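Putative ribose operon repressor (Burkholderia thailandensis, PDB 3EGC) probably represses transcription as a LacI-family regulator that binds operator DNA and, as in relatives, may sense a small ligand such as a sugar. Local coordinates at residues I14-E19 with I69-E74; E48-E53 with G75-L80; P89-N94 with G103-E108. All coordinates share one frame; numbering follows the deposited sequence.

Contact 1 of 3, residues I14-E19 with I69-E74; sequences IVSDIE and ILAPSE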
# COMPACT_ATOMS: atom_id res chain seq x y z
N ILE A 14 12.23 -9.72 -3.61
CA ILE A 14 12.95 -8.48 -3.49
C ILE A 14 12.16 -7.46 -4.25
O ILE A 14 11.91 -7.63 -5.39
CB ILE A 14 14.41 -8.58 -4.04
CG1 ILE A 14 15.22 -9.56 -3.19
CG2 ILE A 14 15.07 -7.15 -4.12
CD1 ILE A 14 16.67 -9.88 -3.70
N VAL A 15 11.75 -6.42 -3.58
CA VAL A 15 10.84 -5.48 -4.13
C VAL A 15 11.45 -4.07 -4.10
O VAL A 15 12.03 -3.68 -3.09
CB VAL A 15 9.52 -5.59 -3.33
CG1 VAL A 15 8.82 -4.28 -3.15
CG2 VAL A 15 8.62 -6.67 -3.96
N SER A 16 11.27 -3.29 -5.17
CA SER A 16 11.83 -1.97 -5.23
C SER A 16 11.13 -0.92 -4.30
O SER A 16 11.79 0.08 -3.85
CB SER A 16 11.81 -1.49 -6.65
OG SER A 16 10.54 -1.74 -7.26
N ASP A 17 9.84 -1.13 -3.98
CA ASP A 17 9.20 -0.25 -3.03
C ASP A 17 7.94 -0.80 -2.35
O ASP A 17 6.84 -0.55 -2.81
CB ASP A 17 8.91 1.12 -3.68
CG ASP A 17 8.36 2.10 -2.70
OD1 ASP A 17 8.29 1.79 -1.48
OD2 ASP A 17 7.97 3.20 -3.14
N ILE A 18 8.12 -1.55 -1.25
CA ILE A 18 6.98 -2.21 -0.60
C ILE A 18 5.86 -1.19 -0.12
O ILE A 18 4.67 -1.54 -0.02
CB ILE A 18 7.46 -3.12 0.55
CG1 ILE A 18 6.34 -4.09 0.96
CG2 ILE A 18 7.94 -2.25 1.76
CD1 ILE A 18 6.03 -5.07 -0.13
N GLU A 19 6.25 0.07 0.13
CA GLU A 19 5.31 1.10 0.63
C GLU A 19 4.34 1.57 -0.48
O GLU A 19 3.33 2.21 -0.21
CB GLU A 19 6.08 2.28 1.20
CG GLU A 19 7.06 1.94 2.35
CD GLU A 19 7.96 3.14 2.70
OE1 GLU A 19 7.73 4.21 2.10
OE2 GLU A 19 8.91 3.02 3.54
N ILE A 69 12.08 -13.89 -6.85
CA ILE A 69 11.25 -12.97 -7.54
C ILE A 69 11.76 -11.56 -7.30
O ILE A 69 11.90 -11.12 -6.18
CB ILE A 69 9.80 -13.06 -7.09
CG1 ILE A 69 9.26 -14.48 -7.33
CG2 ILE A 69 8.99 -11.92 -7.78
CD1 ILE A 69 7.80 -14.61 -6.99
N LEU A 70 11.99 -10.82 -8.39
CA LEU A 70 12.67 -9.55 -8.27
C LEU A 70 11.88 -8.42 -8.95
O LEU A 70 11.65 -8.45 -10.15
CB LEU A 70 14.10 -9.69 -8.87
CG LEU A 70 14.86 -8.38 -9.04
CD1 LEU A 70 15.05 -7.65 -7.69
CD2 LEU A 70 16.25 -8.51 -9.77
N ALA A 71 11.44 -7.46 -8.20
CA ALA A 71 10.97 -6.20 -8.79
C ALA A 71 12.18 -5.24 -8.90
O ALA A 71 12.57 -4.60 -7.92
CB ALA A 71 9.87 -5.56 -7.95
N PRO A 72 12.76 -5.16 -10.08
CA PRO A 72 14.01 -4.49 -10.22
C PRO A 72 14.00 -2.98 -9.95
O PRO A 72 13.06 -2.25 -10.30
CB PRO A 72 14.40 -4.77 -11.70
CG PRO A 72 13.49 -5.89 -12.14
CD PRO A 72 12.28 -5.73 -11.33
N SER A 73 15.08 -2.53 -9.34
CA SER A 73 15.27 -1.13 -9.10
C SER A 73 15.99 -0.65 -10.34
O SER A 73 16.60 -1.47 -11.06
CB SER A 73 16.16 -0.96 -7.88
OG SER A 73 15.43 -1.21 -6.69
N GLU A 74 15.89 0.63 -10.63
CA GLU A 74 16.50 1.19 -11.82
C GLU A 74 17.99 1.14 -11.64
O GLU A 74 18.51 1.67 -10.66
CB GLU A 74 16.08 2.65 -12.03
CG GLU A 74 16.58 3.25 -13.34
CD GLU A 74 16.11 4.67 -13.56
OE1 GLU A 74 15.69 5.33 -12.59
OE2 GLU A 74 16.20 5.16 -14.70
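Leu70 carries its CG anti to the backbone N (chi1 170°), and a chi2 of 60° sets CD1 against Ile14, whose CG2 is likewise anti to its own N. The two side chains cross obliquely, with Ile14 CG2 3.6 Å from Leu70 CD1. Beneath them the chains pair as parallel strands 10-15 and 67-70. Ile14 gives its N-H to Ile69 O at 2.9 Å, almost straight at 171°, and takes the N-H of Ala71 on its O, also at 2.9 Å. Leu70 CA brings a CA-H to Ile14 O at 3.5 Å, so this oxygen has two approaches from successive residues of segment 69-74. Val15 CG2 and Ala71 CB lie 4.3 Å apart, and both side chains touch Phe23 of helix 21-36. Past the strand ends, Ser16 CB lies 3.6 Å from Ser73 OG, a hydroxyl that is hydrogen-bonded to Thr46 OG1. Ile14 meanwhile packs on Ala56, Val57 and Phe60 of helix 50-62. The chemistry therefore changes along the pair: aliphatic groups and backbone bonds hold the sheet interior, while serines gather at its C-terminal edge, where this fold commonly places its ligand cleft.

Contact 2 of 3, residues E48-E53 with G75-L80; sequences EDIVRE and GEHDYL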
# COMPACT_ATOMS: atom_id res chain seq x y z
N GLU A 48 14.30 1.40 -4.06
CA GLU A 48 14.74 1.87 -5.39
C GLU A 48 16.24 2.16 -5.40
O GLU A 48 16.71 2.97 -6.19
CB GLU A 48 13.94 3.09 -5.87
CG GLU A 48 12.49 2.81 -6.22
CD GLU A 48 12.28 2.08 -7.56
OE1 GLU A 48 13.21 2.04 -8.39
OE2 GLU A 48 11.15 1.55 -7.78
N ASP A 49 16.97 1.51 -4.50
CA ASP A 49 18.42 1.61 -4.44
C ASP A 49 19.05 0.31 -4.99
O ASP A 49 18.95 -0.76 -4.39
CB ASP A 49 18.84 1.87 -3.00
CG ASP A 49 20.36 2.11 -2.85
OD1 ASP A 49 20.86 2.12 -1.71
OD2 ASP A 49 21.07 2.30 -3.86
N ILE A 50 19.70 0.40 -6.13
CA ILE A 50 20.33 -0.76 -6.75
C ILE A 50 21.43 -1.43 -5.84
O ILE A 50 21.67 -2.62 -5.92
CB ILE A 50 20.90 -0.39 -8.14
CG1 ILE A 50 21.21 -1.64 -8.95
CG2 ILE A 50 22.08 0.59 -8.00
CD1 ILE A 50 20.02 -2.24 -9.59
N VAL A 51 22.06 -0.66 -4.97
CA VAL A 51 23.12 -1.18 -4.12
C VAL A 51 22.49 -2.05 -3.01
O VAL A 51 22.99 -3.10 -2.65
CB VAL A 51 23.96 -0.01 -3.49
CG1 VAL A 51 24.83 -0.51 -2.35
CG2 VAL A 51 24.83 0.70 -4.55
N ARG A 52 21.38 -1.61 -2.46
CA ARG A 52 20.57 -2.48 -1.66
C ARG A 52 19.99 -3.72 -2.39
O ARG A 52 19.93 -4.77 -1.81
CB ARG A 52 19.45 -1.68 -0.95
CG ARG A 52 20.01 -0.76 0.09
CD ARG A 52 19.03 0.35 0.52
NE ARG A 52 17.78 -0.25 0.97
CZ ARG A 52 16.77 0.44 1.45
NH1 ARG A 52 15.65 -0.19 1.81
NH2 ARG A 52 16.89 1.77 1.57
N GLU A 53 19.59 -3.57 -3.65
CA GLU A 53 19.13 -4.72 -4.40
C GLU A 53 20.21 -5.84 -4.49
O GLU A 53 19.95 -7.03 -4.25
CB GLU A 53 18.64 -4.31 -5.80
CG GLU A 53 18.18 -5.48 -6.63
CD GLU A 53 18.01 -5.11 -8.10
OE1 GLU A 53 18.88 -5.51 -8.91
OE2 GLU A 53 17.02 -4.44 -8.45
N GLY A 75 18.68 0.55 -12.61
CA GLY A 75 20.12 0.43 -12.61
C GLY A 75 20.53 -0.78 -13.46
O GLY A 75 19.67 -1.40 -14.08
N GLU A 76 21.83 -1.10 -13.46
CA GLU A 76 22.37 -2.22 -14.24
C GLU A 76 22.11 -3.56 -13.57
O GLU A 76 22.26 -3.70 -12.39
CB GLU A 76 23.89 -2.07 -14.46
CG GLU A 76 24.46 -2.97 -15.61
CD GLU A 76 25.99 -2.97 -15.70
OE1 GLU A 76 26.65 -2.89 -14.64
OE2 GLU A 76 26.52 -3.08 -16.83
N HIS A 77 21.77 -4.58 -14.33
CA HIS A 77 21.52 -5.89 -13.72
C HIS A 77 22.44 -7.01 -14.20
O HIS A 77 22.20 -8.17 -13.91
CB HIS A 77 20.04 -6.24 -13.87
CG HIS A 77 19.14 -5.31 -13.12
ND1 HIS A 77 18.58 -4.18 -13.69
CD2 HIS A 77 18.77 -5.29 -11.82
CE1 HIS A 77 17.88 -3.54 -12.77
NE2 HIS A 77 17.98 -4.19 -11.63
N ASP A 78 23.51 -6.67 -14.90
CA ASP A 78 24.46 -7.66 -15.38
C ASP A 78 25.11 -8.48 -14.27
O ASP A 78 25.46 -9.63 -14.50
CB ASP A 78 25.51 -7.01 -16.20
N TYR A 79 25.28 -7.89 -13.10
CA TYR A 79 25.81 -8.59 -11.96
C TYR A 79 25.00 -9.83 -11.67
O TYR A 79 25.50 -10.78 -11.07
CB TYR A 79 25.83 -7.68 -10.70
CG TYR A 79 24.46 -7.54 -10.00
CD1 TYR A 79 24.07 -8.44 -9.00
CD2 TYR A 79 23.58 -6.52 -10.36
CE1 TYR A 79 22.84 -8.30 -8.36
CE2 TYR A 79 22.34 -6.38 -9.75
CZ TYR A 79 21.97 -7.26 -8.75
OH TYR A 79 20.74 -7.12 -8.16
N LEU A 80 23.73 -9.85 -12.06
CA LEU A 80 22.95 -11.06 -11.87
C LEU A 80 23.52 -12.18 -12.69
O LEU A 80 23.56 -13.37 -12.29
CB LEU A 80 21.48 -10.84 -12.22
CG LEU A 80 20.70 -9.97 -11.23
CD1 LEU A 80 19.38 -9.51 -11.81
CD2 LEU A 80 20.51 -10.72 -9.92
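Tyr79 OH donates to Glu53 OE1 over 2.6 Å, reaching the anti lone pair of that oxygen, the one directed away from OE2. The bond ties together the first turns of helices 50-62 and 78-82, which belong to successive beta-alpha-beta units of the Rossmann-like half of the periplasmic-binding-protein fold. Tyr79 CG sits between the backbone N and the carbonyl carbon (chi1 79°), and the ring meets the carboxylate by its edge, the two planes 35° apart. Glu53 CG is anti to its backbone N and the chain runs extended beyond it, which carries the carboxylate across to His77 as well. There NE2 makes a weak hydrogen bond to Glu53 OE2 at 3.3 Å, the imidazole and carboxylate planes being nearly coplanar at 25°. OE1 also lies near the ring plane, 2.9 Å from His77 CD2. Outside the pair, Ser73 N donates to OE2, so both carboxylate oxygens of this buried glutamate are engaged by protein donors. The donors Tyr79 OH, Ser73 N and, weakly, His77 NE2 would tend to stabilise a charged carboxylate. Asp49 N-caps the helix that carries Glu53. Ile50 adds the apolar part on the more exposed side and crosses His77 at a slant. Its terminal CD1 comes within 4.0 Å of Gly75 CA. The same Ile50 CD1 lies 3.5 Å from His77 NE2.

Contact 3 of 3, residues P89-N94 with G103-E108; sequences PIVAVN and GAVLSE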
# COMPACT_ATOMS: atom_id res chain seq x y z
N PRO A 89 17.24 -19.84 -10.51
CA PRO A 89 16.04 -19.29 -11.15
C PRO A 89 15.66 -17.91 -10.63
O PRO A 89 15.62 -17.67 -9.41
CB PRO A 89 14.90 -20.33 -10.82
CG PRO A 89 15.42 -21.09 -9.67
CD PRO A 89 16.92 -20.90 -9.54
N ILE A 90 15.37 -17.02 -11.58
CA ILE A 90 14.96 -15.67 -11.27
C ILE A 90 13.77 -15.26 -12.12
O ILE A 90 13.84 -15.32 -13.32
CB ILE A 90 16.09 -14.65 -11.52
CG1 ILE A 90 17.33 -14.98 -10.63
CG2 ILE A 90 15.57 -13.17 -11.33
CD1 ILE A 90 18.50 -14.16 -10.94
N VAL A 91 12.68 -14.83 -11.52
CA VAL A 91 11.71 -14.16 -12.34
C VAL A 91 11.48 -12.75 -11.91
O VAL A 91 11.38 -12.48 -10.72
CB VAL A 91 10.42 -14.94 -12.59
CG1 VAL A 91 10.52 -16.45 -12.16
CG2 VAL A 91 9.32 -14.26 -12.02
N ALA A 92 11.53 -11.84 -12.89
CA ALA A 92 11.29 -10.42 -12.69
C ALA A 92 9.81 -10.11 -12.77
O ALA A 92 9.07 -10.73 -13.56
CB ALA A 92 12.08 -9.57 -13.75
N VAL A 93 9.38 -9.10 -12.01
CA VAL A 93 7.99 -8.60 -12.21
C VAL A 93 8.10 -7.13 -12.51
O VAL A 93 9.09 -6.46 -12.06
CB VAL A 93 7.09 -8.76 -10.93
CG1 VAL A 93 6.84 -10.20 -10.68
CG2 VAL A 93 7.78 -8.08 -9.70
N ASN A 94 7.08 -6.64 -13.25
CA ASN A 94 6.83 -5.23 -13.48
C ASN A 94 7.79 -4.68 -14.55
O ASN A 94 7.33 -4.07 -15.57
CB ASN A 94 6.85 -4.45 -12.17
CG ASN A 94 6.82 -2.92 -12.36
OD1 ASN A 94 7.67 -2.20 -11.81
ND2 ASN A 94 5.88 -2.43 -13.12
N GLY A 103 12.88 -15.39 -16.26
CA GLY A 103 11.48 -15.11 -16.56
C GLY A 103 11.07 -13.69 -16.22
O GLY A 103 11.74 -12.99 -15.43
N ALA A 104 9.97 -13.27 -16.80
CA ALA A 104 9.37 -12.00 -16.53
C ALA A 104 7.83 -12.13 -16.57
O ALA A 104 7.27 -12.85 -17.42
CB ALA A 104 9.87 -11.03 -17.52
N VAL A 105 7.18 -11.45 -15.63
CA VAL A 105 5.76 -11.24 -15.59
C VAL A 105 5.50 -9.72 -15.60
O VAL A 105 5.71 -9.04 -14.60
CB VAL A 105 5.11 -11.82 -14.31
CG1 VAL A 105 3.55 -11.63 -14.37
CG2 VAL A 105 5.53 -13.25 -14.12
N LEU A 106 4.97 -9.23 -16.72
CA LEU A 106 4.78 -7.85 -16.99
C LEU A 106 3.29 -7.53 -17.33
O LEU A 106 2.52 -8.41 -17.61
CB LEU A 106 5.66 -7.50 -18.19
CG LEU A 106 7.11 -8.03 -18.13
CD1 LEU A 106 7.84 -7.79 -19.52
CD2 LEU A 106 7.90 -7.39 -16.97
N SER A 107 2.92 -6.26 -17.32
CA SER A 107 1.58 -5.86 -17.81
C SER A 107 1.61 -5.54 -19.29
O SER A 107 2.69 -5.31 -19.86
CB SER A 107 1.05 -4.63 -17.07
OG SER A 107 0.82 -4.94 -15.71
N GLU A 108 0.43 -5.49 -19.91
CA GLU A 108 0.32 -4.97 -21.28
C GLU A 108 0.32 -3.42 -21.36
O GLU A 108 -0.69 -2.76 -21.68
CB GLU A 108 -0.86 -5.60 -22.06
CG GLU A 108 -2.25 -5.27 -21.49
CD GLU A 108 -3.36 -6.18 -22.01
OE1 GLU A 108 -3.08 -7.09 -22.84
OE2 GLU A 108 -4.52 -5.99 -21.58
O HOH W 1 4.78 -3.78 -16.61
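Val91, Val93 and Val105 all direct their side chains to one face of the sheet, where the two strands bring them into loose aliphatic contact. Val91 CG2 lies 4.4 Å from Val105 CG2, and Val93 CG1 is 4.3 Å from Val105 CB. With Val105 CG1 anti to the backbone N (chi1 -176°), CG2 stands beside that N and is the branch nearest Val91 CG2. Gly103, paired with Val91, adds no side chain to this face. Ala92 and Ala104 stand side by side on the opposite one. The backbones run parallel: strands 90-93 and 103-107 are within 18° of each other. Ala92 N donates to Gly103 O at 2.8 Å. Val105 N bonds Ala92 O at 2.9 Å, and Asn94 N reaches Val105 O at 3.1 Å; the bond of Gly103 N to Ile90 O at the start is weak. Leu106 CD2 approaches segment 89-94, 3.6 Å from Asn94 C. Where direct pairing stops, a water donates to Asn94 O over 2.8 Å and accepts from Ser107 N, linking the two backbones one step beyond the direct bonds. Beyond the pair, strand 67-70 pairs with the other edge of 90-93, away from 103-107, and strand 264-272 flanks 103-107. Helix 241-257 covers the valine face through Ala248, Met251 and Leu252; Leu97, in a loop, touches Ala92 on the other, and Leu106 packs on Met138 of helix 138-153.

Overall arrangement
All three contacts belong to one half of the chain. Contacts 1 and 3, with centres 11 Å apart, share a sheet in which strands 10-15, 67-70, 90-93 and 103-107 follow side by side; backbone bonds between Leu70 and both Val91 and Val93 join them. Contact 2 lies on the helices beside that sheet, 10 Å from contact 1 and 16 Å from contact 3 between centres. Its segments alternate with those of contact 1 along the chain, and the two touch where Ser73 and Pro72 meet Glu53 and Glu48; contact 3 follows both. The three contacts thus all lie in the same lobe; Glu19 of contact 1 and Arg52 of contact 2 also reach the second subunit.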